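Local structure of endonuclease 2 (Arabidopsis thaliana, 4CXP) at residues H155-N160 / Y237-I242; Q127-S132 / D219-G224; E27-S32 / A114-S119. The protein cleaves RNA and single-stranded DNA, and less readily double-stranded DNA, by a metal-dependent endonucleolytic reaction that leaves 5'-phosphorylated products. All blocks are in the same frame, centred on the assembly; numbering follows the deposited sequence.

Contact 1. Residues H155-N160 / Y237-I242; sequences HIWDSN and YSRLPI. With ZN (zinc ion), chain F.
W157 and R239 mark where helices 153-169 and 233-262 come nearest within 155-160 and 237-242, their CA atoms 9.4 Å apart, a separation bridged by the W157 indole. Neither helix is regular here: 156-160 makes a wider pi-type turn, with H155 O accepting from both S159 N and N160 N, and the second helix kinks where P241 has no N-H to give and I242 N only weakly reaches R239 O. The indole of W157 does all the touching on its side. Its torsions, chi1 -78° and chi2 78°, together bring the six-membered ring to the second helix. There CZ2 lies 3.6 Å from R239 CG, the methylene approaching obliquely, while CH2 meets I242 CG2 at 3.6 Å, the methyl standing at the ring edge near its plane. R239 thus offers its aliphatic part; its chain bends at chi2 (58°), and the guanidinium is used otherwise, NH1 bonding S238 OG at 2.9 Å almost in the guanidinium plane and NE bonding W220 O. W157 NE1 is hydrogen-bonded to Y235 OH, a second link to helix 233-262. D158, the next residue, points to the other side and binds the zinc ion with OD1 (2.5 Å) and OD2 (2.2 Å), together with H130 and H154; the packing lies directly behind one position of the three-metal site of S1/P1 nucleases.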
ATOM      1  N   HIS A 155       4.075   5.036 -11.992  1.00  8.95           N
ATOM      2  CA  HIS A 155       4.389   3.667 -12.325  1.00  9.40           C
ATOM      3  C   HIS A 155       5.753   3.247 -11.780  1.00  8.44           C
ATOM      4  O   HIS A 155       5.948   2.094 -11.389  1.00  8.88           O
ATOM      5  CB  HIS A 155       4.319   3.479 -13.850  1.00 11.12           C
ATOM      6  CG  HIS A 155       4.353   2.042 -14.279  1.00 12.85           C
ATOM      7  ND1 HIS A 155       5.511   1.353 -14.574  1.00 14.78           N
ATOM      8  CD2 HIS A 155       3.348   1.159 -14.448  1.00 18.88           C
ATOM      9  CE1 HIS A 155       5.212   0.117 -14.937  1.00 16.12           C
ATOM     10  NE2 HIS A 155       3.906  -0.027 -14.867  1.00 20.50           N
ATOM     11  N   ILE A 156       6.697   4.168 -11.767  1.00  8.30           N
ATOM     12  CA  ILE A 156       8.011   3.877 -11.197  1.00  8.35           C
ATOM     13  C   ILE A 156       7.858   3.453  -9.740  1.00  7.73           C
ATOM     14  O   ILE A 156       8.522   2.512  -9.299  1.00  8.21           O
ATOM     15  CB  ILE A 156       8.953   5.082 -11.410  1.00  9.06           C
ATOM     16  CG1 ILE A 156       9.377   5.119 -12.892  1.00  9.56           C
ATOM     17  CG2 ILE A 156      10.153   5.021 -10.485  1.00  9.34           C
ATOM     18  CD1 ILE A 156      10.032   6.408 -13.313  1.00 10.73           C
ATOM     19  N   TRP A 157       7.015   4.158  -8.980  1.00  7.67           N
ATOM     20  CA  TRP A 157       6.765   3.817  -7.595  1.00  7.55           C
ATOM     21  C   TRP A 157       5.883   2.593  -7.427  1.00  7.55           C
ATOM     22  O   TRP A 157       6.110   1.789  -6.515  1.00  8.42           O
ATOM     23  CB  TRP A 157       6.243   5.059  -6.864  1.00  7.77           C
ATOM     24  CG  TRP A 157       7.365   5.989  -6.546  1.00  8.04           C
ATOM     25  CD1 TRP A 157       8.001   6.863  -7.397  1.00  8.51           C
ATOM     26  CD2 TRP A 157       8.104   6.022  -5.317  1.00  8.16           C
ATOM     27  NE1 TRP A 157       9.055   7.452  -6.745  1.00  9.01           N
ATOM     28  CE2 TRP A 157       9.132   6.960  -5.471  1.00  8.60           C
ATOM     29  CE3 TRP A 157       7.974   5.361  -4.093  1.00  8.99           C
ATOM     30  CZ2 TRP A 157      10.033   7.245  -4.451  1.00  9.87           C
ATOM     31  CZ3 TRP A 157       8.853   5.661  -3.083  1.00 10.20           C
ATOM     32  CH2 TRP A 157       9.873   6.591  -3.268  1.00 10.46           C
ATOM     33  N   ASP A 158       4.891   2.397  -8.290  1.00  7.33           N
ATOM     34  CA  ASP A 158       4.073   1.195  -8.174  1.00  7.74           C
ATOM     35  C   ASP A 158       4.889  -0.068  -8.472  1.00  7.50           C
ATOM     36  O   ASP A 158       4.672  -1.093  -7.814  1.00  8.42           O
ATOM     37  CB  ASP A 158       2.903   1.198  -9.178  1.00  7.84           C
ATOM     38  CG  ASP A 158       1.647   1.897  -8.694  1.00  7.91           C
ATOM     39  OD1 ASP A 158       1.490   2.205  -7.491  1.00  8.16           O
ATOM     40  OD2 ASP A 158       0.752   2.098  -9.560  1.00  9.25           O
ATOM     41  N   SER A 159       5.747   0.015  -9.492  1.00  7.93           N
ATOM     42  CA  SER A 159       6.309  -1.163 -10.119  1.00  8.90           C
ATOM     43  C   SER A 159       7.793  -1.113 -10.435  1.00  8.24           C
ATOM     44  O   SER A 159       8.506  -2.078 -10.169  1.00  8.93           O
ATOM     45  CB  SER A 159       5.544  -1.463 -11.421  1.00 11.78           C
ATOM     46  OG  SER A 159       4.209  -1.816 -11.144  1.00 13.29           O
ATOM     47  N   ASN A 160       8.294  -0.069 -11.096  1.00  8.25           N
ATOM     48  CA  ASN A 160       9.640  -0.195 -11.672  1.00  8.79           C
ATOM     49  C   ASN A 160      10.736  -0.347 -10.645  1.00  7.78           C
ATOM     50  O   ASN A 160      11.644  -1.160 -10.845  1.00  8.56           O
ATOM     51  CB  ASN A 160      10.014   0.953 -12.610  1.00  9.37           C
ATOM     52  CG  ASN A 160       9.114   1.042 -13.811  1.00 10.97           C
ATOM     53  OD1 ASN A 160       9.324   0.371 -14.843  1.00 18.59           O
ATOM     54  ND2 ASN A 160       8.139   1.864 -13.714  1.00 12.04           N
ATOM     55  N   TYR A 237      18.960   3.710  -6.124  1.00  8.91           N
ATOM     56  CA  TYR A 237      19.588   3.339  -4.864  1.00  9.31           C
ATOM     57  C   TYR A 237      19.168   4.249  -3.730  1.00  9.29           C
ATOM     58  O   TYR A 237      19.063   3.815  -2.594  1.00 10.48           O
ATOM     59  CB  TYR A 237      21.111   3.306  -4.992  1.00  9.70           C
ATOM     60  CG  TYR A 237      21.622   2.153  -5.808  1.00 10.11           C
ATOM     61  CD1 TYR A 237      21.429   0.866  -5.394  1.00 11.42           C
ATOM     62  CD2 TYR A 237      22.337   2.376  -6.970  1.00 11.76           C
ATOM     63  CE1 TYR A 237      21.917  -0.187  -6.143  1.00 12.22           C
ATOM     64  CE2 TYR A 237      22.833   1.339  -7.718  1.00 13.31           C
ATOM     65  CZ  TYR A 237      22.606   0.052  -7.309  1.00 12.26           C
ATOM     66  OH  TYR A 237      23.099  -1.008  -8.035  1.00 14.57           O
ATOM     67  N   SER A 238      18.920   5.513  -4.019  1.00  9.38           N
ATOM     68  CA  SER A 238      18.543   6.426  -2.963  1.00  9.92           C
ATOM     69  C   SER A 238      17.094   6.255  -2.521  1.00  8.98           C
ATOM     70  O   SER A 238      16.797   6.512  -1.369  1.00 10.36           O
ATOM     71  CB  SER A 238      18.834   7.863  -3.337  1.00 10.97           C
ATOM     72  OG  SER A 238      18.126   8.274  -4.456  1.00 11.42           O
ATOM     73  N   ARG A 239      16.203   5.823  -3.416  1.00  8.57           N
ATOM     74  CA  ARG A 239      14.794   5.648  -3.076  1.00  8.66           C
ATOM     75  C   ARG A 239      14.452   4.237  -2.638  1.00  8.86           C
ATOM     76  O   ARG A 239      13.403   4.041  -2.034  1.00  8.98           O
ATOM     77  CB  ARG A 239      13.882   6.095  -4.230  1.00  9.16           C
ATOM     78  CG  ARG A 239      13.618   7.581  -4.271  1.00  9.54           C
ATOM     79  CD  ARG A 239      14.850   8.461  -4.384  1.00  9.55           C
ATOM     80  NE  ARG A 239      14.436   9.846  -4.514  1.00 10.02           N
ATOM     81  CZ  ARG A 239      15.257  10.857  -4.669  1.00 12.88           C
ATOM     82  NH1 ARG A 239      16.562  10.650  -4.635  1.00 16.91           N
ATOM     83  NH2 ARG A 239      14.755  12.059  -4.837  1.00 16.74           N
ATOM     84  N   LEU A 240      15.305   3.264  -2.893  1.00 10.72           N
ATOM     85  CA  LEU A 240      14.970   1.921  -2.513  1.00 11.26           C
ATOM     86  C   LEU A 240      14.724   1.769  -1.003  1.00 10.52           C
ATOM     87  O   LEU A 240      13.773   1.084  -0.635  1.00 10.31           O
ATOM     88  CB  LEU A 240      16.002   0.951  -3.059  1.00 13.68           C
ATOM     89  CG  LEU A 240      15.672  -0.536  -2.908  1.00 12.56           C
ATOM     90  CD1 LEU A 240      14.387  -0.980  -3.583  1.00 13.01           C
ATOM     91  CD2 LEU A 240      16.851  -1.324  -3.455  1.00 14.13           C
ATOM     92  N   PRO A 241      15.510   2.423  -0.117  1.00 10.46           N
ATOM     93  CA  PRO A 241      15.210   2.247   1.302  1.00 10.52           C
ATOM     94  C   PRO A 241      13.826   2.709   1.707  1.00  8.26           C
ATOM     95  O   PRO A 241      13.222   2.114   2.592  1.00  7.49           O
ATOM     96  CB  PRO A 241      16.318   3.036   2.012  1.00 11.93           C
ATOM     97  CG  PRO A 241      17.446   3.040   1.045  1.00 13.57           C
ATOM     98  CD  PRO A 241      16.782   3.134  -0.306  1.00 12.03           C
ATOM     99  N   ILE A 242      13.307   3.744   1.070  1.00  9.04           N
ATOM    100  CA  ILE A 242      11.970   4.216   1.435  0.50  8.10           C
ATOM    101  C   ILE A 242      10.917   3.260   0.871  1.00  7.53           C
ATOM    102  O   ILE A 242       9.909   3.043   1.528  1.00  7.41           O
ATOM    103  CB  ILE A 242      11.725   5.724   1.119  0.50  9.23           C
ATOM    104  CG1 ILE A 242      10.306   6.170   1.463  0.50 10.64           C
ATOM    105  CG2 ILE A 242      11.882   6.024  -0.336  0.50  9.74           C
ATOM    106  CD1 ILE A 242       9.905   5.959   2.894  0.50 13.39           C
TER
HETATM  107 ZN    ZN F 932      -0.733   3.007  -8.271  1.00  9.68          ZN
HETATM  108  O   HOH W   1      -2.287   3.355  -9.622  1.00 14.05           O

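Contact 2. Residues Q127-S132 / D219-G224; sequences QPLHVS and DWAYKG. With ZN (zinc ion), chain F.
L129 and Y222 meet through a CH-pi contact: L129 CD2 sits 3.9 Å from the centroid of the phenol ring, 19° off its normal, and therefore over one face though displaced toward the rim. The methyl is nearest the hydroxyl-bearing end, 3.7 Å from Y222 CZ. L129 also packs against A221, its CG 3.9 Å from A221 CB; CG and both methyls flank that carbon, while CD2 alone also lies over the Y222 ring. Beyond the leucine, S132 brings CB to 3.4 Å from Y222 OH, approaching the ring obliquely.

The second shell fixes these groups. L129 N donates to Q127 OE1, from above the carbonyl plane of the amide, and S132 OG donates to L129 O, likewise from above the plane. The 3-10 turn 128-130 is closed by H130 N bonding Q127 O. Y222 OH is hydrogen-bonded to D136 OD1 and Y133 N, which anchors the far end of the ring beside strand 131-133. An alanine in place of Y222 would remove the ring and hydroxyl, and would probably leave L129 CD2 without its aromatic cover and D136 and Y133 N without this shared mate.

The same turn presents H130, whose NE2 binds the zinc ion at 2.1 Å. Chemically, then, the contact is chiefly apolar at L129, where dispersion against A221 and Y222 seats the turn, and polar toward the metal, where H130 ND1 to H58 O and Q127 NE2 to D158 OD1 probably help to position two ligands of the same zinc ion.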
ATOM      1  N   GLN A 127       1.805   3.491  -0.519  1.00  7.03           N
ATOM      2  CA  GLN A 127       2.546   3.906  -1.709  1.00  7.25           C
ATOM      3  C   GLN A 127       2.539   5.442  -1.688  1.00  7.35           C
ATOM      4  O   GLN A 127       1.472   6.043  -1.728  1.00  7.81           O
ATOM      5  CB  GLN A 127       1.853   3.333  -2.958  1.00  7.75           C
ATOM      6  CG  GLN A 127       2.732   3.073  -4.177  1.00  7.67           C
ATOM      7  CD  GLN A 127       3.153   4.319  -4.934  1.00  7.82           C
ATOM      8  OE1 GLN A 127       3.777   5.218  -4.366  1.00  8.34           O
ATOM      9  NE2 GLN A 127       2.846   4.372  -6.220  1.00  8.01           N
ATOM     10  N   PRO A 128       3.710   6.106  -1.557  1.00  7.56           N
ATOM     11  CA  PRO A 128       3.685   7.567  -1.428  1.00  8.41           C
ATOM     12  C   PRO A 128       2.852   8.283  -2.480  1.00  8.11           C
ATOM     13  O   PRO A 128       2.142   9.249  -2.165  1.00  9.21           O
ATOM     14  CB  PRO A 128       5.165   7.937  -1.495  1.00  8.85           C
ATOM     15  CG  PRO A 128       5.847   6.728  -0.897  1.00  8.65           C
ATOM     16  CD  PRO A 128       5.068   5.565  -1.448  1.00  7.66           C
ATOM     17  N   LEU A 129       2.948   7.853  -3.734  1.00  7.90           N
ATOM     18  CA  LEU A 129       2.215   8.526  -4.801  1.00  8.45           C
ATOM     19  C   LEU A 129       0.749   8.141  -4.904  1.00  8.94           C
ATOM     20  O   LEU A 129       0.060   8.652  -5.755  1.00 12.56           O
ATOM     21  CB  LEU A 129       2.939   8.419  -6.133  1.00  8.74           C
ATOM     22  CG  LEU A 129       4.252   9.198  -6.205  1.00  8.42           C
ATOM     23  CD1 LEU A 129       4.923   8.984  -7.540  1.00  9.30           C
ATOM     24  CD2 LEU A 129       4.053  10.676  -5.975  1.00  9.81           C
ATOM     25  N   HIS A 130       0.262   7.301  -3.990  1.00  8.04           N
ATOM     26  CA  HIS A 130      -1.175   7.137  -3.773  1.00  8.39           C
ATOM     27  C   HIS A 130      -1.748   8.163  -2.795  1.00  8.91           C
ATOM     28  O   HIS A 130      -2.946   8.160  -2.587  1.00 10.25           O
ATOM     29  CB  HIS A 130      -1.517   5.713  -3.330  1.00  8.34           C
ATOM     30  CG  HIS A 130      -1.598   4.758  -4.474  1.00  8.21           C
ATOM     31  ND1 HIS A 130      -2.733   4.056  -4.775  1.00  8.58           N
ATOM     32  CD2 HIS A 130      -0.702   4.437  -5.439  1.00  8.26           C
ATOM     33  CE1 HIS A 130      -2.537   3.352  -5.872  1.00  8.61           C
ATOM     34  NE2 HIS A 130      -1.308   3.561  -6.300  1.00  8.77           N
ATOM     35  N   VAL A 131      -0.905   9.023  -2.222  1.00  9.32           N
ATOM     36  CA  VAL A 131      -1.361  10.123  -1.356  1.00  9.87           C
ATOM     37  C   VAL A 131      -0.554  11.326  -1.834  1.00 10.50           C
ATOM     38  O   VAL A 131       0.504  11.687  -1.269  1.00 12.15           O
ATOM     39  CB  VAL A 131      -1.139   9.867   0.149  1.00 10.86           C
ATOM     40  CG1 VAL A 131      -1.734  11.006   0.965  1.00 11.64           C
ATOM     41  CG2 VAL A 131      -1.719   8.521   0.552  1.00 11.63           C
ATOM     42  N   SER A 132      -0.988  11.883  -2.969  1.00 10.74           N
ATOM     43  CA  SER A 132      -0.201  12.898  -3.637  1.00 10.91           C
ATOM     44  C   SER A 132      -1.076  13.766  -4.507  1.00 11.79           C
ATOM     45  O   SER A 132      -2.310  13.834  -4.310  1.00 12.42           O
ATOM     46  CB  SER A 132       0.980  12.250  -4.358  1.00 12.48           C
ATOM     47  OG  SER A 132       0.589  11.571  -5.511  1.00 16.65           O
ATOM     48  N   ASP A 219       9.383  14.478  -0.280  1.00  8.76           N
ATOM     49  CA  ASP A 219      10.819  14.418   0.010  1.00  9.20           C
ATOM     50  C   ASP A 219      11.576  13.400  -0.812  1.00  8.68           C
ATOM     51  O   ASP A 219      12.789  13.508  -0.949  1.00 10.24           O
ATOM     52  CB  ASP A 219      11.050  14.121   1.490  1.00  9.32           C
ATOM     53  CG  ASP A 219      10.506  15.188   2.417  1.00 10.18           C
ATOM     54  OD1 ASP A 219      10.559  16.385   2.062  1.00 12.73           O
ATOM     55  OD2 ASP A 219      10.048  14.829   3.507  1.00 10.20           O
ATOM     56  N   TRP A 220      10.876  12.380  -1.311  1.00  8.48           N
ATOM     57  CA  TRP A 220      11.504  11.277  -2.004  1.00  8.31           C
ATOM     58  C   TRP A 220      10.985  11.058  -3.417  1.00  8.39           C
ATOM     59  O   TRP A 220      11.776  10.820  -4.341  1.00  9.68           O
ATOM     60  CB  TRP A 220      11.347   9.977  -1.212  1.00  8.21           C
ATOM     61  CG  TRP A 220      12.099   9.915   0.065  1.00  8.40           C
ATOM     62  CD1 TRP A 220      11.594   9.857   1.332  1.00  8.52           C
ATOM     63  CD2 TRP A 220      13.517   9.798   0.203  1.00  9.09           C
ATOM     64  NE1 TRP A 220      12.607   9.731   2.244  1.00 10.10           N
ATOM     65  CE2 TRP A 220      13.803   9.696   1.579  1.00  9.83           C
ATOM     66  CE3 TRP A 220      14.571   9.754  -0.714  1.00 10.14           C
ATOM     67  CZ2 TRP A 220      15.105   9.579   2.064  1.00 11.13           C
ATOM     68  CZ3 TRP A 220      15.875   9.625  -0.223  1.00 11.76           C
ATOM     69  CH2 TRP A 220      16.126   9.534   1.143  1.00 11.76           C
ATOM     70  N   ALA A 221       9.681  11.058  -3.627  1.00  8.52           N
ATOM     71  CA  ALA A 221       9.162  10.669  -4.939  1.00  8.36           C
ATOM     72  C   ALA A 221       9.289  11.792  -5.955  1.00  8.69           C
ATOM     73  O   ALA A 221       9.928  11.646  -6.992  1.00  9.66           O
ATOM     74  CB  ALA A 221       7.725  10.156  -4.834  1.00  9.41           C
ATOM     75  N   TYR A 222       8.642  12.915  -5.665  1.00  9.63           N
ATOM     76  CA  TYR A 222       8.682  14.062  -6.545  1.00 10.30           C
ATOM     77  C   TYR A 222      10.034  14.769  -6.523  1.00 10.48           C
ATOM     78  O   TYR A 222      10.400  15.450  -7.486  1.00 11.93           O
ATOM     79  CB  TYR A 222       7.636  15.077  -6.119  1.00 10.79           C
ATOM     80  CG  TYR A 222       6.178  14.727  -6.335  1.00 10.41           C
ATOM     81  CD1 TYR A 222       5.702  14.312  -7.564  1.00 11.79           C
ATOM     82  CD2 TYR A 222       5.257  14.924  -5.322  1.00 11.74           C
ATOM     83  CE1 TYR A 222       4.358  14.083  -7.773  1.00 12.19           C
ATOM     84  CE2 TYR A 222       3.910  14.701  -5.517  1.00 12.72           C
ATOM     85  CZ  TYR A 222       3.462  14.275  -6.749  1.00 11.69           C
ATOM     86  OH  TYR A 222       2.104  14.103  -6.931  1.00 13.07           O
ATOM     87  N   LYS A 223      10.763  14.669  -5.423  1.00 11.12           N
ATOM     88  CA  LYS A 223      11.974  15.433  -5.192  1.00 12.19           C
ATOM     89  C   LYS A 223      12.993  15.177  -6.272  1.00 12.70           C
ATOM     90  O   LYS A 223      13.379  14.039  -6.498  1.00 14.86           O
ATOM     91  CB  LYS A 223      12.570  15.053  -3.843  1.00 13.42           C
ATOM     92  CG  LYS A 223      13.876  15.739  -3.501  1.00 16.80           C
ATOM     93  CD  LYS A 223      13.783  17.238  -3.479  1.00 21.55           C
ATOM     94  CE  LYS A 223      12.953  17.718  -2.317  1.00 25.41           C
ATOM     95  NZ  LYS A 223      13.132  19.183  -2.106  0.70 28.46           N
ATOM     96  N   GLY A 224      13.450  16.243  -6.918  1.00 15.36           N
ATOM     97  CA  GLY A 224      14.485  16.150  -7.935  1.00 18.63           C
ATOM     98  C   GLY A 224      13.996  15.763  -9.311  1.00 18.64           C
ATOM     99  O   GLY A 224      14.790  15.768 -10.230  1.00 25.41           O
TER
HETATM  100 ZN    ZN F 932      -0.733   3.007  -8.271  1.00  9.68          ZN
HETATM  101  O   HOH W   1      -2.287   3.355  -9.622  1.00 14.05           O

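Contact 3. Residues E27-S32 / A114-S119; sequences ELLPES and ALLFVS
L28 and L115 form the closer part of this contact, with L28 CB 3.9 Å from L115 CD2 and their CA atoms 7.5 Å apart. L115 reaches across because its CG is anti to the backbone N (chi1 175°), which carries the branched end toward 27-32. From there the packing slackens: L29 CD2 stands 4.2 Å from L116 CD2 and 4.4 Å from L115 CD2, methyl against methyl, with no hydrogen bond between the two segments. Behind the leucines, L115 O accepts the routine helix bond from S119 N at 3.0 Å. In the largely helical S1/P1 nuclease fold this joins the C-terminal end of helix 19-28, with L29 the first residue to depart from helical phi/psi, to the flank of helix 111-124; L28 O also bonds T112 OG1, and helix 233-262 adds F262 to L28 and L258 to L115. At the edge, E27 makes polar bonds of its own, a salt bridge with K23 and a hydrogen bond from OE1 to Y99 OH. The loose side begins at P30, which hardly takes part and touches an N-acetylglucosamine of a glycan; E31 and S32 run on as an exposed 3-10 turn, the side chain of E31 beyond CB not being modelled.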
ATOM      1  N   GLU A  27     -10.744 -18.845   6.814  1.00 14.64           N
ATOM      2  CA  GLU A  27     -12.178 -19.049   6.601  1.00 15.95           C
ATOM      3  C   GLU A  27     -12.750 -18.132   5.518  1.00 15.29           C
ATOM      4  O   GLU A  27     -13.638 -18.530   4.775  1.00 19.67           O
ATOM      5  CB  GLU A  27     -12.936 -18.850   7.908  1.00 17.17           C
ATOM      6  CG  GLU A  27     -12.633 -19.950   8.925  1.00 19.56           C
ATOM      7  CD  GLU A  27     -13.068 -19.644  10.344  1.00 21.70           C
ATOM      8  OE1 GLU A  27     -13.416 -18.490  10.650  1.00 23.14           O
ATOM      9  OE2 GLU A  27     -13.041 -20.569  11.184  1.00 24.90           O
ATOM     10  N   LEU A  28     -12.263 -16.900   5.439  1.00 14.73           N
ATOM     11  CA  LEU A  28     -12.788 -15.914   4.501  1.00 14.27           C
ATOM     12  C   LEU A  28     -12.229 -16.043   3.089  1.00 14.15           C
ATOM     13  O   LEU A  28     -12.863 -15.608   2.130  1.00 16.04           O
ATOM     14  CB  LEU A  28     -12.563 -14.503   5.036  1.00 14.13           C
ATOM     15  CG  LEU A  28     -13.500 -14.098   6.168  1.00 14.90           C
ATOM     16  CD1 LEU A  28     -13.011 -12.828   6.845  1.00 17.38           C
ATOM     17  CD2 LEU A  28     -14.914 -13.920   5.640  1.00 17.30           C
ATOM     18  N   LEU A  29     -11.043 -16.611   2.933  1.00 14.25           N
ATOM     19  CA  LEU A  29     -10.485 -16.755   1.602  1.00 14.59           C
ATOM     20  C   LEU A  29     -11.226 -17.836   0.815  1.00 15.48           C
ATOM     21  O   LEU A  29     -11.592 -18.861   1.363  1.00 19.45           O
ATOM     22  CB  LEU A  29      -9.011 -17.125   1.656  1.00 13.87           C
ATOM     23  CG  LEU A  29      -8.024 -16.049   2.097  1.00 14.19           C
ATOM     24  CD1 LEU A  29      -6.641 -16.644   2.336  1.00 14.66           C
ATOM     25  CD2 LEU A  29      -7.945 -14.942   1.064  1.00 14.98           C
ATOM     26  N   PRO A  30     -11.398 -17.630  -0.494  1.00 17.22           N
ATOM     27  CA  PRO A  30     -11.980 -18.719  -1.285  1.00 19.38           C
ATOM     28  C   PRO A  30     -11.020 -19.872  -1.442  1.00 18.75           C
ATOM     29  O   PRO A  30      -9.813 -19.696  -1.342  1.00 17.91           O
ATOM     30  CB  PRO A  30     -12.243 -18.082  -2.633  1.00 21.49           C
ATOM     31  CG  PRO A  30     -11.237 -17.014  -2.732  1.00 20.79           C
ATOM     32  CD  PRO A  30     -11.011 -16.488  -1.329  1.00 18.24           C
ATOM     33  N   GLU A  31     -11.576 -21.046  -1.715  1.00 22.08           N
ATOM     34  CA  GLU A  31     -10.788 -22.271  -1.863  1.00 23.50           C
ATOM     35  C   GLU A  31      -9.672 -22.093  -2.883  1.00 20.64           C
ATOM     36  O   GLU A  31      -8.563 -22.583  -2.675  1.00 23.36           O
ATOM     37  CB  GLU A  31     -11.685 -23.446  -2.277  1.00 28.15           C
ATOM     38  N   SER A  32      -9.957 -21.355  -3.957  1.00 21.81           N
ATOM     39  CA  SER A  32      -9.003 -21.159  -5.051  1.00 23.38           C
ATOM     40  C   SER A  32      -7.705 -20.468  -4.610  1.00 20.34           C
ATOM     41  O   SER A  32      -6.678 -20.602  -5.276  1.00 23.14           O
ATOM     42  CB  SER A  32      -9.656 -20.351  -6.184  1.00 25.61           C
ATOM     43  OG  SER A  32     -10.130 -19.107  -5.712  1.00 28.23           O
ATOM     44  N   ALA A 114     -14.554  -7.623   1.839  1.00 11.43           N
ATOM     45  CA  ALA A 114     -14.015  -6.664   2.796  1.00 11.23           C
ATOM     46  C   ALA A 114     -12.559  -6.995   3.135  1.00 10.48           C
ATOM     47  O   ALA A 114     -11.729  -6.089   3.227  1.00 10.47           O
ATOM     48  CB  ALA A 114     -14.848  -6.615   4.063  1.00 11.53           C
ATOM     49  N   LEU A 115     -12.248  -8.277   3.317  1.00 10.68           N
ATOM     50  CA  LEU A 115     -10.872  -8.692   3.594  1.00 10.15           C
ATOM     51  C   LEU A 115      -9.951  -8.318   2.437  1.00 10.09           C
ATOM     52  O   LEU A 115      -8.847  -7.806   2.650  1.00 10.14           O
ATOM     53  CB  LEU A 115     -10.829 -10.204   3.861  1.00 10.72           C
ATOM     54  CG  LEU A 115      -9.424 -10.772   4.042  1.00 11.19           C
ATOM     55  CD1 LEU A 115      -8.684 -10.152   5.238  1.00 11.90           C
ATOM     56  CD2 LEU A 115      -9.502 -12.287   4.155  1.00 12.47           C
ATOM     57  N   LEU A 116     -10.381  -8.598   1.215  1.00 10.00           N
ATOM     58  CA  LEU A 116      -9.547  -8.336   0.055  1.00 10.11           C
ATOM     59  C   LEU A 116      -9.363  -6.844  -0.181  1.00  9.87           C
ATOM     60  O   LEU A 116      -8.281  -6.405  -0.582  1.00 10.08           O
ATOM     61  CB  LEU A 116     -10.114  -9.042  -1.181  1.00 10.86           C
ATOM     62  CG  LEU A 116     -10.212 -10.569  -1.075  1.00 12.12           C
ATOM     63  CD1 LEU A 116     -10.726 -11.134  -2.378  1.00 13.24           C
ATOM     64  CD2 LEU A 116      -8.876 -11.213  -0.697  1.00 13.47           C
ATOM     65  N   PHE A 117     -10.403  -6.066   0.067  1.00  9.98           N
ATOM     66  CA  PHE A 117     -10.294  -4.620  -0.033  1.00  9.66           C
ATOM     67  C   PHE A 117      -9.368  -4.060   1.051  1.00  9.98           C
ATOM     68  O   PHE A 117      -8.490  -3.270   0.752  1.00 10.60           O
ATOM     69  CB  PHE A 117     -11.673  -3.953   0.082  1.00 10.22           C
ATOM     70  CG  PHE A 117     -12.489  -3.928  -1.187  1.00 10.59           C
ATOM     71  CD1 PHE A 117     -11.968  -3.424  -2.372  1.00 11.18           C
ATOM     72  CD2 PHE A 117     -13.822  -4.344  -1.176  1.00 11.68           C
ATOM     73  CE1 PHE A 117     -12.745  -3.328  -3.509  1.00 11.77           C
ATOM     74  CE2 PHE A 117     -14.601  -4.253  -2.314  1.00 12.76           C
ATOM     75  CZ  PHE A 117     -14.070  -3.747  -3.479  1.00 12.96           C
ATOM     76  N   VAL A 118      -9.546  -4.454   2.309  1.00 10.20           N
ATOM     77  CA  VAL A 118      -8.714  -3.855   3.310  0.50 10.26           C
ATOM     78  C   VAL A 118      -7.237  -4.254   3.100  1.00  9.57           C
ATOM     79  O   VAL A 118      -6.345  -3.438   3.336  1.00  9.90           O
ATOM     80  CB  VAL A 118      -9.290  -4.124   4.706  0.50 10.90           C
ATOM     81  CG1 VAL A 118      -8.874  -5.483   5.216  0.50 10.42           C
ATOM     82  CG2 VAL A 118      -8.888  -3.020   5.647  0.50 11.77           C
ATOM     83  N   SER A 119      -6.984  -5.473   2.633  1.00  9.39           N
ATOM     84  CA  SER A 119      -5.629  -5.922   2.401  0.70  9.26           C
ATOM     85  C   SER A 119      -4.970  -5.096   1.301  1.00  9.13           C
ATOM     86  O   SER A 119      -3.840  -4.639   1.439  1.00 10.40           O
ATOM     87  CB  SER A 119      -5.628  -7.409   2.064  0.70  9.42           C
ATOM     88  OG  SER A 119      -6.087  -8.163   3.185  0.70  9.47           O
TER

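Contacts 1 and 2 are neighbours, their centres 10 Å apart, whereas contact 3 lies about 28 and 29 Å from those centres, on the opposite side of the chain's centre. Along the chain contact 3 closes first; the segments of contacts 1 and 2 then alternate, 127-132, 155-160, 219-224, 237-242, so the two cross along the chain. They share one zinc ion and its water 1, and R239 to W220 links them directly. Helix 111-124 of contact 3 leads toward strand 131-133 of contact 2 and supplies H120 and D124 to the other two metal positions, D124 bridging both. Helix 233-262, whose 237-242 part belongs to contact 1, also reaches contact 3 through L258 and F262.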